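Local coordinates for protein putative efflux transporter (Bacteroides eggerthii, PDB 4L8J) that probably acts as the periplasmic adaptor (membrane-fusion) subunit of an HlyD-family efflux system, linking an inner-membrane transporter to an outer-membrane channel, at residues Q44-P49 with I65-I70. Sequence-based numbering, arbitrary orientation.
Sequences QIINLP and IDPRDI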
loop_
_atom_site.group_PDB
_atom_site.type_symbol
_atom_site.label_atom_id
_atom_site.label_comp_id
_atom_site.label_asym_id
_atom_site.label_seq_id
_atom_site.Cartn_x
_atom_site.Cartn_y
_atom_site.Cartn_z
ATOM N N GLN A 44 43.170 -66.534 0.094
ATOM C CA GLN A 44 44.147 -65.754 -0.650
ATOM C C GLN A 44 43.460 -64.974 -1.797
ATOM O O GLN A 44 42.885 -65.590 -2.701
ATOM C CB GLN A 44 45.266 -66.667 -1.200
ATOM C CG GLN A 44 46.203 -65.959 -2.191
ATOM C CD GLN A 44 47.453 -66.736 -2.507
ATOM O OE1 GLN A 44 48.554 -66.333 -2.115
ATOM N NE2 GLN A 44 47.327 -67.838 -3.265
ATOM N N ILE A 45 43.582 -63.634 -1.792
ATOM C CA ILE A 45 43.049 -62.795 -2.881
ATOM C C ILE A 45 43.753 -63.209 -4.172
ATOM O O ILE A 45 44.962 -63.375 -4.163
ATOM C CB ILE A 45 43.209 -61.274 -2.570
ATOM C CG1 ILE A 45 42.275 -60.869 -1.404
ATOM C CG2 ILE A 45 42.912 -60.402 -3.817
ATOM C CD1 ILE A 45 42.709 -59.685 -0.649
ATOM N N ILE A 46 43.001 -63.486 -5.238
ATOM C CA ILE A 46 43.577 -63.855 -6.541
ATOM C C ILE A 46 43.131 -62.841 -7.603
ATOM O O ILE A 46 43.584 -62.887 -8.747
ATOM C CB ILE A 46 43.244 -65.292 -6.960
ATOM C CG1 ILE A 46 41.708 -65.547 -6.954
ATOM C CG2 ILE A 46 44.062 -66.306 -6.119
ATOM C CD1 ILE A 46 41.224 -66.683 -7.910
ATOM N N ASN A 47 42.190 -61.960 -7.227
ATOM C CA ASN A 47 41.699 -60.919 -8.119
ATOM C C ASN A 47 41.317 -59.692 -7.300
ATOM O O ASN A 47 40.596 -59.805 -6.317
ATOM C CB ASN A 47 40.527 -61.418 -8.976
ATOM C CG ASN A 47 40.200 -60.526 -10.154
ATOM O OD1 ASN A 47 40.885 -59.560 -10.437
ATOM N ND2 ASN A 47 39.140 -60.822 -10.872
ATOM N N LEU A 48 41.849 -58.534 -7.696
ATOM C CA LEU A 48 41.597 -57.229 -7.113
ATOM C C LEU A 48 41.391 -56.279 -8.318
ATOM O O LEU A 48 42.296 -55.560 -8.698
ATOM C CB LEU A 48 42.791 -56.853 -6.220
ATOM C CG LEU A 48 42.595 -55.754 -5.171
ATOM C CD1 LEU A 48 41.367 -56.001 -4.303
ATOM C CD2 LEU A 48 43.801 -55.678 -4.281
ATOM N N PRO A 49 40.236 -56.372 -9.016
ATOM C CA PRO A 49 40.100 -55.669 -10.300
ATOM C C PRO A 49 39.789 -54.169 -10.226
ATOM O O PRO A 49 39.718 -53.531 -11.276
ATOM C CB PRO A 49 38.940 -56.421 -10.952
ATOM C CG PRO A 49 38.058 -56.802 -9.773
ATOM C CD PRO A 49 39.063 -57.246 -8.761
ATOM N N ILE A 65 38.771 -64.361 -3.679
ATOM C CA ILE A 65 39.785 -65.244 -3.075
ATOM C C ILE A 65 39.806 -66.537 -3.886
ATOM O O ILE A 65 38.822 -66.831 -4.578
ATOM C CB ILE A 65 39.600 -65.504 -1.545
ATOM C CG1 ILE A 65 38.267 -66.192 -1.227
ATOM C CG2 ILE A 65 39.798 -64.232 -0.710
ATOM C CD1 ILE A 65 38.326 -67.197 -0.081
ATOM N N ASP A 66 40.937 -67.296 -3.822
ATOM C CA ASP A 66 41.116 -68.589 -4.483
ATOM C C ASP A 66 40.037 -69.549 -3.934
ATOM O O ASP A 66 40.027 -69.813 -2.729
ATOM C CB ASP A 66 42.539 -69.125 -4.226
ATOM C CG ASP A 66 42.955 -70.364 -4.998
ATOM O OD1 ASP A 66 42.100 -70.942 -5.715
ATOM O OD2 ASP A 66 44.145 -70.733 -4.921
ATOM N N PRO A 67 39.089 -69.982 -4.801
ATOM C CA PRO A 67 37.972 -70.808 -4.326
ATOM C C PRO A 67 38.289 -72.293 -4.186
ATOM O O PRO A 67 37.395 -73.047 -3.817
ATOM C CB PRO A 67 36.920 -70.597 -5.420
ATOM C CG PRO A 67 37.713 -70.410 -6.669
ATOM C CD PRO A 67 38.967 -69.692 -6.250
ATOM N N ARG A 68 39.537 -72.711 -4.497
ATOM C CA ARG A 68 39.985 -74.099 -4.523
ATOM C C ARG A 68 39.514 -74.946 -3.327
ATOM O O ARG A 68 38.802 -75.922 -3.560
ATOM C CB ARG A 68 41.519 -74.200 -4.668
ATOM N N ASP A 69 39.911 -74.592 -2.080
ATOM C CA ASP A 69 39.603 -75.343 -0.855
ATOM C C ASP A 69 38.110 -75.372 -0.546
ATOM O O ASP A 69 37.571 -76.445 -0.314
ATOM C CB ASP A 69 40.374 -74.784 0.352
ATOM C CG ASP A 69 41.882 -74.939 0.247
ATOM O OD1 ASP A 69 42.342 -75.810 -0.535
ATOM O OD2 ASP A 69 42.604 -74.199 0.952
ATOM N N ILE A 70 37.444 -74.214 -0.622
ATOM C CA ILE A 70 36.011 -74.082 -0.385
ATOM C C ILE A 70 35.245 -74.920 -1.424
ATOM O O ILE A 70 34.282 -75.596 -1.058
ATOM C CB ILE A 70 35.627 -72.588 -0.387
ATOM C CG1 ILE A 70 36.180 -71.924 0.887
ATOM C CG2 ILE A 70 34.107 -72.398 -0.499
ATOM C CD1 ILE A 70 36.279 -70.339 0.850
#
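I45 and I65 form a non-hydrogen-bonded antiparallel pair, their CA atoms 4.1 Å apart, in the barrel-sandwich (lipoyl-like) domain of this probable HlyD-family adaptor, where strand 61-65 runs out toward helix 68-95 of the hairpin. The tight part is built around one carbonyl oxygen. D66 N donates to Q44 O at 2.8 Å with an N-H...O angle of 154°. I65 CA approaches the same Q44 O at 3.1 Å, consistent with an auxiliary CA-H...O contact. On the buried face, I45 and I65 diverge, and their nearest side-chain atoms, CG1 of I45 and CG2 of I65, stay 4.2 Å apart; V144 and V150 pack on I45, F39 and V41 on I65. The other face is the more open to solvent: I46, D66 and P67 are all partly exposed there, and I46 sits with N47 in a classic beta bulge opposite A64. With CG1 between its backbone N and carbonyl carbon (chi1 55°), I46 lays that branch over the I65-D66 peptide, CG1 3.7 Å from both I65 C and D66 N, while its CG2 lies 3.7 Å from CB of D66. An alanine at I46 would probably open a gap over this peptide and cost D66 CB and CD of P67 their contacts with CG2 and CD1. Past the strand end, D66 OD1 weakly caps the helix through R68 N, and CD1 of I46 reaches CD of P67 more loosely, at 4.1 Å.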